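UL37 (Suid herpesvirus 1, PDB 4K70) serves as an inner tegument protein of the virion with a probable role in controlling viral trafficking, and its all-helical N-terminal half binds calcium. Local coordinates at residues A[199-204]-A[229-234]; A[111-116]-A[455-460]; A[379-384]-A[429-434]; A[259-264]-A[306-311]. All blocks are in the same frame, centred on the assembly; numbering follows the deposited sequence.

Contact 1: A[199-204]-A[229-234]; sequences RQMQNE and PTLREQ. With NA (sodium ion), chain N; NA (sodium ion), chain T.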
# COMPACT_ATOMS: atom_id res chain seq x y z
N ARG A 199 -4.00 -12.53 -17.57
CA ARG A 199 -4.74 -13.78 -17.56
C ARG A 199 -5.90 -13.80 -18.55
O ARG A 199 -6.15 -14.83 -19.18
CB ARG A 199 -5.21 -14.12 -16.15
CG ARG A 199 -4.05 -14.55 -15.29
CD ARG A 199 -4.46 -15.38 -14.09
NE ARG A 199 -3.27 -15.91 -13.44
CZ ARG A 199 -3.26 -16.52 -12.26
NH1 ARG A 199 -4.40 -16.68 -11.59
NH2 ARG A 199 -2.12 -16.96 -11.74
N GLN A 200 -6.58 -12.67 -18.71
CA GLN A 200 -7.68 -12.57 -19.68
C GLN A 200 -7.16 -12.56 -21.12
O GLN A 200 -7.73 -13.19 -22.00
CB GLN A 200 -8.51 -11.31 -19.44
CG GLN A 200 -9.22 -11.28 -18.08
CD GLN A 200 -10.19 -12.43 -17.92
OE1 GLN A 200 -9.79 -13.59 -17.85
NE2 GLN A 200 -11.47 -12.12 -17.86
N MET A 201 -6.08 -11.82 -21.35
CA MET A 201 -5.47 -11.80 -22.68
C MET A 201 -5.06 -13.20 -23.13
O MET A 201 -5.12 -13.53 -24.31
CB MET A 201 -4.26 -10.87 -22.69
CG MET A 201 -3.54 -10.83 -24.03
SD MET A 201 -2.14 -9.68 -24.03
CE MET A 201 -0.98 -10.50 -22.92
N GLN A 202 -4.65 -14.03 -22.18
CA GLN A 202 -4.14 -15.37 -22.48
C GLN A 202 -5.19 -16.45 -22.25
O GLN A 202 -4.89 -17.64 -22.27
CB GLN A 202 -2.88 -15.64 -21.64
CG GLN A 202 -1.79 -14.63 -21.94
CD GLN A 202 -0.51 -14.81 -21.15
OE1 GLN A 202 -0.48 -15.46 -20.10
NE2 GLN A 202 0.56 -14.21 -21.64
N ASN A 203 -6.43 -16.01 -22.04
CA ASN A 203 -7.53 -16.93 -21.78
C ASN A 203 -8.15 -17.45 -23.08
O ASN A 203 -8.92 -16.75 -23.75
CB ASN A 203 -8.57 -16.25 -20.90
CG ASN A 203 -9.67 -17.19 -20.46
OD1 ASN A 203 -9.82 -18.28 -21.01
ND2 ASN A 203 -10.46 -16.77 -19.48
N GLU A 204 -7.81 -18.70 -23.42
CA GLU A 204 -8.17 -19.31 -24.69
C GLU A 204 -9.66 -19.54 -24.83
O GLU A 204 -10.14 -19.88 -25.92
CB GLU A 204 -7.44 -20.65 -24.87
CG GLU A 204 -5.93 -20.55 -24.95
CD GLU A 204 -5.44 -20.02 -26.28
OE1 GLU A 204 -6.26 -19.85 -27.21
OE2 GLU A 204 -4.22 -19.78 -26.41
N PRO A 229 7.81 -7.30 -26.79
CA PRO A 229 7.59 -8.18 -27.95
C PRO A 229 6.53 -9.25 -27.70
O PRO A 229 5.77 -9.56 -28.62
CB PRO A 229 8.97 -8.82 -28.18
CG PRO A 229 9.73 -8.58 -26.90
CD PRO A 229 9.22 -7.29 -26.37
N THR A 230 6.45 -9.79 -26.49
CA THR A 230 5.45 -10.82 -26.22
C THR A 230 4.02 -10.26 -26.17
O THR A 230 3.09 -10.89 -26.68
CB THR A 230 5.82 -11.67 -24.97
OG1 THR A 230 4.68 -11.82 -24.12
CG2 THR A 230 6.95 -11.00 -24.19
N LEU A 231 3.86 -9.08 -25.59
CA LEU A 231 2.59 -8.35 -25.66
C LEU A 231 2.24 -8.04 -27.11
O LEU A 231 1.09 -8.19 -27.54
CB LEU A 231 2.67 -7.04 -24.87
CG LEU A 231 1.43 -6.14 -24.92
CD1 LEU A 231 0.19 -6.86 -24.33
CD2 LEU A 231 1.70 -4.84 -24.19
N ARG A 232 3.24 -7.58 -27.85
CA ARG A 232 3.07 -7.24 -29.26
C ARG A 232 2.57 -8.44 -30.07
O ARG A 232 1.62 -8.32 -30.84
CB ARG A 232 4.39 -6.71 -29.82
CG ARG A 232 4.33 -6.22 -31.24
CD ARG A 232 5.65 -5.59 -31.65
NE ARG A 232 5.57 -4.13 -31.68
CZ ARG A 232 5.45 -3.41 -32.79
NH1 ARG A 232 5.41 -4.00 -33.98
NH2 ARG A 232 5.39 -2.08 -32.72
N GLU A 233 3.19 -9.60 -29.87
CA GLU A 233 2.80 -10.83 -30.57
C GLU A 233 1.41 -11.29 -30.16
O GLU A 233 0.65 -11.84 -30.96
CB GLU A 233 3.76 -11.98 -30.24
CG GLU A 233 5.20 -11.72 -30.61
CD GLU A 233 6.10 -12.82 -30.07
OE1 GLU A 233 7.33 -12.61 -29.99
OE2 GLU A 233 5.56 -13.90 -29.73
N GLN A 234 1.08 -11.09 -28.90
CA GLN A 234 -0.19 -11.60 -28.41
C GLN A 234 -1.35 -10.73 -28.87
O GLN A 234 -2.42 -11.24 -29.17
CB GLN A 234 -0.18 -11.75 -26.89
CG GLN A 234 0.39 -13.07 -26.43
CD GLN A 234 0.54 -13.12 -24.93
OE1 GLN A 234 -0.01 -14.00 -24.27
NE2 GLN A 234 1.29 -12.17 -24.38
NA NA N . -9.60 -20.02 -28.21
NA NA T . -13.09 -12.22 -19.39
O HOH W 1 -2.37 -14.36 -25.80
O HOH W 2 -15.22 -13.23 -18.62
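M201, in the last turn of helix 191-201, and Q234, in the opening turns of helix 229-240, bring the two backbones closest, with 7.8 Å between their CA atoms. The methionine leaves its helix fully extended, CG anti to the backbone N (chi1 178°), and bends only at its final bond. This places SD 3.7 Å from CD1 of L231 and lays the terminal methyl over the end of Q234, where M201 CE comes within 3.2 Å of NE2. It crosses both partners at about a right angle. The two helices belong to the helical array of the UL37 tegument family and are separated in sequence by helix 208-223, whose A215 touches M201 and whose A219 and F223 touch L231; L148 of helix 144-149 packs against both residues as well. Beside this apolar patch two amides meet. Q202, the first residue beyond the helix, donates from NE2 to OE1 of Q234 at 2.7 Å, a short but bent bond (138° at the hydrogen) that lies in the carbonyl plane on a lone pair, with the amide planes 45° apart. A water also donates to Q234 OE1, at 2.8 Å, and to M201 O, an oxygen that also accepts from R211 NE. At its other end the Q234 amide is tied back to its own helix: NE2 donates to T230 O at 3.2 Å, from the face of that carbonyl opposite to the one used by the backbone N of Q234. Gripped through both OE1 and NE2, the amide has its rotation fixed.

Contact 2: A[111-116]-A[455-460]; sequences GLRTSA and ERRAGL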
# COMPACT_ATOMS: atom_id res chain seq x y z
N GLY A 111 26.40 -3.58 35.64
CA GLY A 111 25.55 -4.57 36.30
C GLY A 111 24.11 -4.55 35.82
O GLY A 111 23.18 -4.72 36.61
N LEU A 112 23.92 -4.34 34.52
CA LEU A 112 22.58 -4.34 33.93
C LEU A 112 22.49 -5.42 32.87
O LEU A 112 23.48 -6.05 32.54
CB LEU A 112 22.25 -2.98 33.31
CG LEU A 112 22.11 -1.74 34.20
CD1 LEU A 112 22.01 -0.49 33.34
CD2 LEU A 112 20.90 -1.84 35.11
N ARG A 113 21.29 -5.62 32.33
CA ARG A 113 21.07 -6.71 31.38
C ARG A 113 21.29 -6.30 29.94
O ARG A 113 21.10 -5.13 29.58
CB ARG A 113 19.64 -7.22 31.53
CG ARG A 113 19.26 -7.65 32.95
CD ARG A 113 17.76 -7.92 33.04
NE ARG A 113 16.96 -6.71 32.87
CZ ARG A 113 15.73 -6.68 32.36
NH1 ARG A 113 15.14 -7.80 31.94
NH2 ARG A 113 15.09 -5.52 32.25
N THR A 114 21.70 -7.25 29.10
CA THR A 114 21.68 -7.04 27.67
C THR A 114 20.39 -7.61 27.07
O THR A 114 20.13 -7.47 25.87
CB THR A 114 22.87 -7.73 26.99
OG1 THR A 114 22.75 -9.15 27.13
CG2 THR A 114 24.18 -7.24 27.60
N SER A 115 19.58 -8.22 27.92
CA SER A 115 18.51 -9.10 27.46
C SER A 115 17.09 -8.55 27.58
O SER A 115 16.14 -9.31 27.47
CB SER A 115 18.59 -10.42 28.22
OG SER A 115 18.20 -10.19 29.56
N ALA A 116 16.94 -7.25 27.82
CA ALA A 116 15.60 -6.65 27.88
C ALA A 116 14.86 -6.79 26.54
O ALA A 116 15.49 -6.98 25.50
CB ALA A 116 15.68 -5.19 28.30
N GLU A 455 11.77 -1.30 38.29
CA GLU A 455 11.10 -0.82 39.50
C GLU A 455 11.39 -1.74 40.67
O GLU A 455 11.63 -1.29 41.78
CB GLU A 455 9.59 -0.71 39.27
CG GLU A 455 9.16 0.55 38.55
CD GLU A 455 7.67 0.58 38.27
OE1 GLU A 455 7.03 -0.49 38.40
OE2 GLU A 455 7.13 1.66 37.94
N ARG A 456 11.38 -3.04 40.41
CA ARG A 456 11.65 -4.03 41.45
C ARG A 456 13.11 -4.02 41.89
O ARG A 456 13.39 -4.04 43.08
CB ARG A 456 11.22 -5.42 40.99
CG ARG A 456 9.75 -5.71 41.23
CD ARG A 456 9.04 -6.07 39.94
NE ARG A 456 9.81 -7.04 39.16
CZ ARG A 456 9.46 -7.47 37.95
NH1 ARG A 456 8.34 -7.02 37.39
NH2 ARG A 456 10.22 -8.35 37.31
N ARG A 457 14.03 -4.01 40.93
CA ARG A 457 15.45 -3.92 41.24
C ARG A 457 15.72 -2.67 42.08
O ARG A 457 16.57 -2.68 42.97
CB ARG A 457 16.30 -3.91 39.97
CG ARG A 457 17.79 -3.72 40.23
CD ARG A 457 18.59 -3.84 38.94
NE ARG A 457 17.94 -3.11 37.86
CZ ARG A 457 18.00 -3.46 36.58
NH1 ARG A 457 18.69 -4.53 36.20
NH2 ARG A 457 17.35 -2.74 35.67
N ALA A 458 14.98 -1.60 41.79
CA ALA A 458 15.12 -0.35 42.52
C ALA A 458 14.38 -0.39 43.85
O ALA A 458 14.62 0.43 44.73
CB ALA A 458 14.61 0.81 41.67
N GLY A 459 13.48 -1.35 44.00
CA GLY A 459 12.69 -1.47 45.22
C GLY A 459 11.54 -0.48 45.30
O GLY A 459 11.27 0.06 46.36
N LEU A 460 10.87 -0.24 44.17
CA LEU A 460 9.68 0.60 44.15
C LEU A 460 8.51 -0.11 43.48
O LEU A 460 8.68 -1.18 42.89
CB LEU A 460 9.94 1.92 43.42
CG LEU A 460 11.38 2.39 43.19
CD1 LEU A 460 11.39 3.68 42.39
CD2 LEU A 460 12.11 2.58 44.50
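R457 spans the gap to L112 and R113 from the last turn of helix 438-458, across backbones whose nearest CA atoms, those of L112 and R457, are 10.2 Å apart. Along 455-460, E455 and R456 contribute their carbonyl oxygens to the helix end, each accepting from a residue beyond R457. R457 itself has CG anti to the backbone N (chi1 176°) and runs straight out before bending at chi3 (44°), which turns its guanidinium against the leucine. CD2 of L112 sits over one face of that flat group, 3.5 Å above the plane and offset toward the rim, with CZ of R457 3.6 Å away. The two side chains cross at about a right angle. After A458 comes G459, whose positive phi completes a Schellman motif: G459 N bonds to R456 O at 2.8 Å and L460 N to E455 O at 2.7 Å. G111 has the same motif, so each segment includes the residue that closes a helix, G111 after 101-109 and G459 after 438-458. R113 NE and R457 NH1 approach to 4.3 Å around E70 of helix 63-78, which forms salt bridges to R113 NE and R457 NH2, while E450 takes R113 NH2. The carboxylate of E70, bridging the two arginines, probably balances their charge and draws them together, leaving a contact in which one arginine offers a flat face to an aliphatic methyl and its charge to an acid.

Contact 3: A[379-384]-A[429-434]; sequences GVVHRL and HCMAPR. With NA (sodium ion), chain F; CA (calcium ion), chain D.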
# COMPACT_ATOMS: atom_id res chain seq x y z
N GLY A 379 -13.28 2.90 -9.62
CA GLY A 379 -12.31 3.98 -9.69
C GLY A 379 -11.71 4.23 -8.32
O GLY A 379 -10.53 4.53 -8.18
N VAL A 380 -12.55 4.10 -7.30
CA VAL A 380 -12.09 4.30 -5.94
C VAL A 380 -11.17 3.14 -5.52
O VAL A 380 -10.09 3.36 -4.98
CB VAL A 380 -13.26 4.47 -4.98
CG1 VAL A 380 -12.76 4.54 -3.53
CG2 VAL A 380 -14.07 5.72 -5.35
N VAL A 381 -11.59 1.91 -5.80
CA VAL A 381 -10.74 0.75 -5.53
C VAL A 381 -9.37 0.88 -6.21
O VAL A 381 -8.33 0.66 -5.58
CB VAL A 381 -11.41 -0.56 -6.00
CG1 VAL A 381 -10.42 -1.72 -6.02
CG2 VAL A 381 -12.61 -0.87 -5.12
N HIS A 382 -9.36 1.24 -7.50
CA HIS A 382 -8.10 1.36 -8.25
C HIS A 382 -7.16 2.39 -7.64
O HIS A 382 -5.94 2.19 -7.58
CB HIS A 382 -8.36 1.67 -9.72
CG HIS A 382 -8.72 0.47 -10.53
ND1 HIS A 382 -7.84 -0.57 -10.75
CD2 HIS A 382 -9.87 0.14 -11.17
CE1 HIS A 382 -8.43 -1.49 -11.50
NE2 HIS A 382 -9.66 -1.08 -11.77
N ARG A 383 -7.75 3.50 -7.19
CA ARG A 383 -7.01 4.54 -6.49
C ARG A 383 -6.35 4.04 -5.21
O ARG A 383 -5.22 4.40 -4.91
CB ARG A 383 -7.95 5.69 -6.13
CG ARG A 383 -8.28 6.58 -7.28
CD ARG A 383 -8.59 7.96 -6.74
NE ARG A 383 -9.99 8.18 -6.43
CZ ARG A 383 -10.41 8.97 -5.44
NH1 ARG A 383 -9.53 9.58 -4.65
NH2 ARG A 383 -11.71 9.15 -5.22
N LEU A 384 -7.09 3.27 -4.42
CA LEU A 384 -6.59 2.77 -3.14
C LEU A 384 -5.58 1.65 -3.26
O LEU A 384 -4.76 1.45 -2.36
CB LEU A 384 -7.75 2.26 -2.28
CG LEU A 384 -8.75 3.28 -1.75
CD1 LEU A 384 -10.05 2.61 -1.36
CD2 LEU A 384 -8.17 4.03 -0.57
N HIS A 429 -16.21 -2.18 2.64
CA HIS A 429 -16.42 -3.61 2.81
C HIS A 429 -15.22 -4.42 2.33
O HIS A 429 -14.91 -5.49 2.86
CB HIS A 429 -17.70 -4.07 2.11
CG HIS A 429 -18.19 -5.41 2.59
ND1 HIS A 429 -18.71 -5.59 3.86
CD2 HIS A 429 -18.20 -6.62 2.00
CE1 HIS A 429 -19.03 -6.86 4.01
NE2 HIS A 429 -18.73 -7.51 2.90
N CYS A 430 -14.53 -3.91 1.32
CA CYS A 430 -13.46 -4.68 0.71
C CYS A 430 -12.09 -4.03 0.88
O CYS A 430 -11.08 -4.72 0.92
CB CYS A 430 -13.77 -4.96 -0.77
SG CYS A 430 -14.17 -3.46 -1.78
N MET A 431 -12.07 -2.70 1.04
CA MET A 431 -10.81 -1.96 1.04
C MET A 431 -10.44 -1.28 2.37
O MET A 431 -9.36 -0.68 2.47
CB MET A 431 -10.79 -0.91 -0.08
CG MET A 431 -11.00 -1.48 -1.47
SD MET A 431 -9.71 -2.64 -1.96
CE MET A 431 -8.27 -1.59 -2.27
N ALA A 432 -11.32 -1.36 3.37
CA ALA A 432 -11.06 -0.72 4.66
C ALA A 432 -9.71 -1.20 5.20
O ALA A 432 -9.36 -2.37 5.04
CB ALA A 432 -12.16 -1.03 5.66
N PRO A 433 -8.95 -0.29 5.82
CA PRO A 433 -7.68 -0.64 6.45
C PRO A 433 -7.90 -1.67 7.56
O PRO A 433 -8.85 -1.54 8.33
CB PRO A 433 -7.23 0.68 7.05
CG PRO A 433 -7.81 1.71 6.17
CD PRO A 433 -9.18 1.17 5.83
N ARG A 434 -7.05 -2.69 7.61
CA ARG A 434 -7.12 -3.70 8.67
C ARG A 434 -5.77 -3.86 9.40
O ARG A 434 -5.25 -4.97 9.52
CB ARG A 434 -7.58 -5.04 8.09
CG ARG A 434 -9.03 -5.02 7.61
CD ARG A 434 -9.32 -6.04 6.49
NE ARG A 434 -10.66 -5.82 5.91
CZ ARG A 434 -11.17 -6.48 4.87
NH1 ARG A 434 -10.48 -7.45 4.27
NH2 ARG A 434 -12.39 -6.18 4.43
NA NA F . -3.57 2.90 -7.80
CA CA D . -3.31 5.76 -4.42
O HOH W 3 -4.62 7.28 -3.09
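M431 packs against V381 and L384 where, in the helical array, helix 366-385 meets the end of helix 422-431; the nearest CA atoms, those of V381 and M431, are 7.1 Å apart. Its CB starts the contact, resting 3.8 Å from CD1 of L384. From there CG, anti to the carbonyl carbon (chi1 -57°), moves across to the valine and comes within 4.0 Å of V381 CG2, the branch of that residue set beside its backbone N. Two further bends, chi2 at -62° and chi3 at -73°, curl the chain back on itself, and SD carries the methyl round to the opposing helix. There M431 CE lies 3.9 Å from CB of L384, and close to the carbonyl oxygen of V381 as well. The coiled methionine thus touches L384 at both ends, at its CD1 by CB and at its CB by CE, the two side chains running past each other in opposite directions, whereas it crosses V381 at about a right angle. All three residues are buried, and nothing polar joins the segments. Helix 333-342 closes the valine side through V336, V337 and L340, and V401 and V427 pack on L384. The carbonyl of M431, where its helix gives way to A432, accepts from the hydroxyl of Y394. On a different side of helix 366-385 the backbone turns its oxygens to metals: H382 O binds a sodium ion at 2.5 Å together with D386, and R383 O binds calcium at 2.4 Å, in a site shared with D386, D387 and a water.

Contact 4: A[259-264]-A[306-311]; sequences TAVEVR and HVAAAA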
# COMPACT_ATOMS: atom_id res chain seq x y z
N THR A 259 -14.29 8.87 -31.19
CA THR A 259 -13.64 9.26 -29.94
C THR A 259 -12.17 8.87 -29.90
O THR A 259 -11.71 8.08 -30.74
CB THR A 259 -14.37 8.65 -28.72
OG1 THR A 259 -14.17 7.23 -28.68
CG2 THR A 259 -15.87 8.94 -28.80
N ALA A 260 -11.43 9.42 -28.94
CA ALA A 260 -10.01 9.09 -28.77
C ALA A 260 -9.82 7.60 -28.54
O ALA A 260 -8.84 7.01 -29.00
CB ALA A 260 -9.41 9.87 -27.61
N VAL A 261 -10.77 7.00 -27.83
CA VAL A 261 -10.74 5.56 -27.60
C VAL A 261 -10.84 4.82 -28.93
O VAL A 261 -10.02 3.95 -29.22
CB VAL A 261 -11.92 5.10 -26.68
CG1 VAL A 261 -11.98 3.58 -26.64
CG2 VAL A 261 -11.76 5.66 -25.28
N GLU A 262 -11.85 5.17 -29.72
CA GLU A 262 -12.08 4.49 -30.99
C GLU A 262 -10.90 4.65 -31.94
O GLU A 262 -10.51 3.71 -32.62
CB GLU A 262 -13.37 4.98 -31.63
CG GLU A 262 -14.57 4.84 -30.73
CD GLU A 262 -15.86 5.03 -31.48
OE1 GLU A 262 -15.95 6.01 -32.26
OE2 GLU A 262 -16.76 4.19 -31.32
N VAL A 263 -10.32 5.84 -31.99
CA VAL A 263 -9.15 6.06 -32.83
C VAL A 263 -7.99 5.17 -32.37
O VAL A 263 -7.34 4.52 -33.19
CB VAL A 263 -8.70 7.52 -32.85
CG1 VAL A 263 -7.32 7.65 -33.48
CG2 VAL A 263 -9.72 8.36 -33.62
N ARG A 264 -7.75 5.13 -31.06
CA ARG A 264 -6.67 4.33 -30.51
C ARG A 264 -6.86 2.85 -30.83
O ARG A 264 -5.92 2.17 -31.21
CB ARG A 264 -6.53 4.55 -29.00
CG ARG A 264 -5.37 3.82 -28.37
CD ARG A 264 -5.75 2.44 -27.86
NE ARG A 264 -4.57 1.77 -27.30
CZ ARG A 264 -3.64 1.18 -28.03
NH1 ARG A 264 -3.76 1.13 -29.35
NH2 ARG A 264 -2.59 0.61 -27.46
N HIS A 306 -14.87 -3.64 -24.16
CA HIS A 306 -15.14 -2.84 -25.36
C HIS A 306 -15.77 -1.56 -24.82
O HIS A 306 -16.99 -1.41 -24.80
CB HIS A 306 -16.10 -3.60 -26.27
CG HIS A 306 -16.49 -2.86 -27.52
ND1 HIS A 306 -15.93 -1.67 -27.89
CD2 HIS A 306 -17.38 -3.18 -28.50
CE1 HIS A 306 -16.46 -1.26 -29.03
NE2 HIS A 306 -17.34 -2.16 -29.42
N VAL A 307 -14.94 -0.65 -24.32
CA VAL A 307 -15.45 0.45 -23.50
C VAL A 307 -16.24 1.47 -24.34
O VAL A 307 -17.17 2.11 -23.84
CB VAL A 307 -14.31 1.13 -22.70
CG1 VAL A 307 -13.44 2.01 -23.61
CG2 VAL A 307 -14.86 1.92 -21.51
N ALA A 308 -15.90 1.61 -25.62
CA ALA A 308 -16.65 2.51 -26.48
C ALA A 308 -18.11 2.07 -26.62
O ALA A 308 -19.01 2.90 -26.61
CB ALA A 308 -15.98 2.63 -27.85
N ALA A 309 -18.35 0.77 -26.74
CA ALA A 309 -19.71 0.25 -26.79
C ALA A 309 -20.44 0.47 -25.46
O ALA A 309 -21.59 0.89 -25.42
CB ALA A 309 -19.72 -1.23 -27.15
N ALA A 310 -19.75 0.16 -24.37
CA ALA A 310 -20.34 0.24 -23.05
C ALA A 310 -20.69 1.69 -22.72
O ALA A 310 -21.67 1.94 -22.01
CB ALA A 310 -19.38 -0.34 -22.00
N ALA A 311 -19.92 2.62 -23.26
CA ALA A 311 -20.18 4.05 -23.05
C ALA A 311 -21.23 4.66 -24.01
O ALA A 311 -21.71 5.75 -23.78
CB ALA A 311 -18.86 4.85 -23.13
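V261 and V307 meet through one methyl each, the centre of a small apolar patch between helix 260-271 and the short helix 307-311. Their CG1 atoms are 3.7 Å apart and the side chains cross at about a right angle. V307 holds CG1 between its backbone N and carbonyl carbon (chi1 75°), the crowded position, and in doing so presents it to the other valine. Next to it A308 contributes its CB, 4.3 Å from V261 CG1. A308 CB also packs against the flank of E262, lying 3.9 Å from its CG and equally near OE2, so the glutamate meets A308 by van der Waals contact alone.

The polar interactions run within the first segment and beyond it. T259 and E262 form a capping box at the start of helix 260-271: E262 N donates to T259 OG1 at 3.3 Å, nearly straight at 167°, and T259 N returns a weak bond of 3.5 Å to E262 OE1. The other carboxylate oxygen, OE2, forms a salt bridge with R258. That outside partner, with the weak bond from T259 N, probably restrains the carboxylate that lies against A308.

In direction the helices are roughly antiparallel (152°), and the axes of the short segments pass 10.2 Å apart at their closest. Helix 347-358 closes one side of the patch, L352 touching V261 while H349 and L353 touch V307. Helix 208-223 borders both segments, through L213 at H306 and through D220, which forms a salt bridge with R264.

Contact 3 is the core of the set, its centre about 10 Å from that of the chain, and wholly apolar between its segments, although metals lie close by. Contacts 1, 2 and 4 are farther out and partly buried, and each sets polar groups beside methyls: paired amides and a water in contact 1, a charged guanidinium in contact 2, a capping glutamate in contact 4. No two contacts share a helix, but helix 208-223 packs against both contact 1 and contact 4, whose nearest atoms are about 8 Å apart. Contact 2, on the opposite side of the chain's centre from these two, joins segments 339 residues apart, and the other three contacts fall between them in sequence.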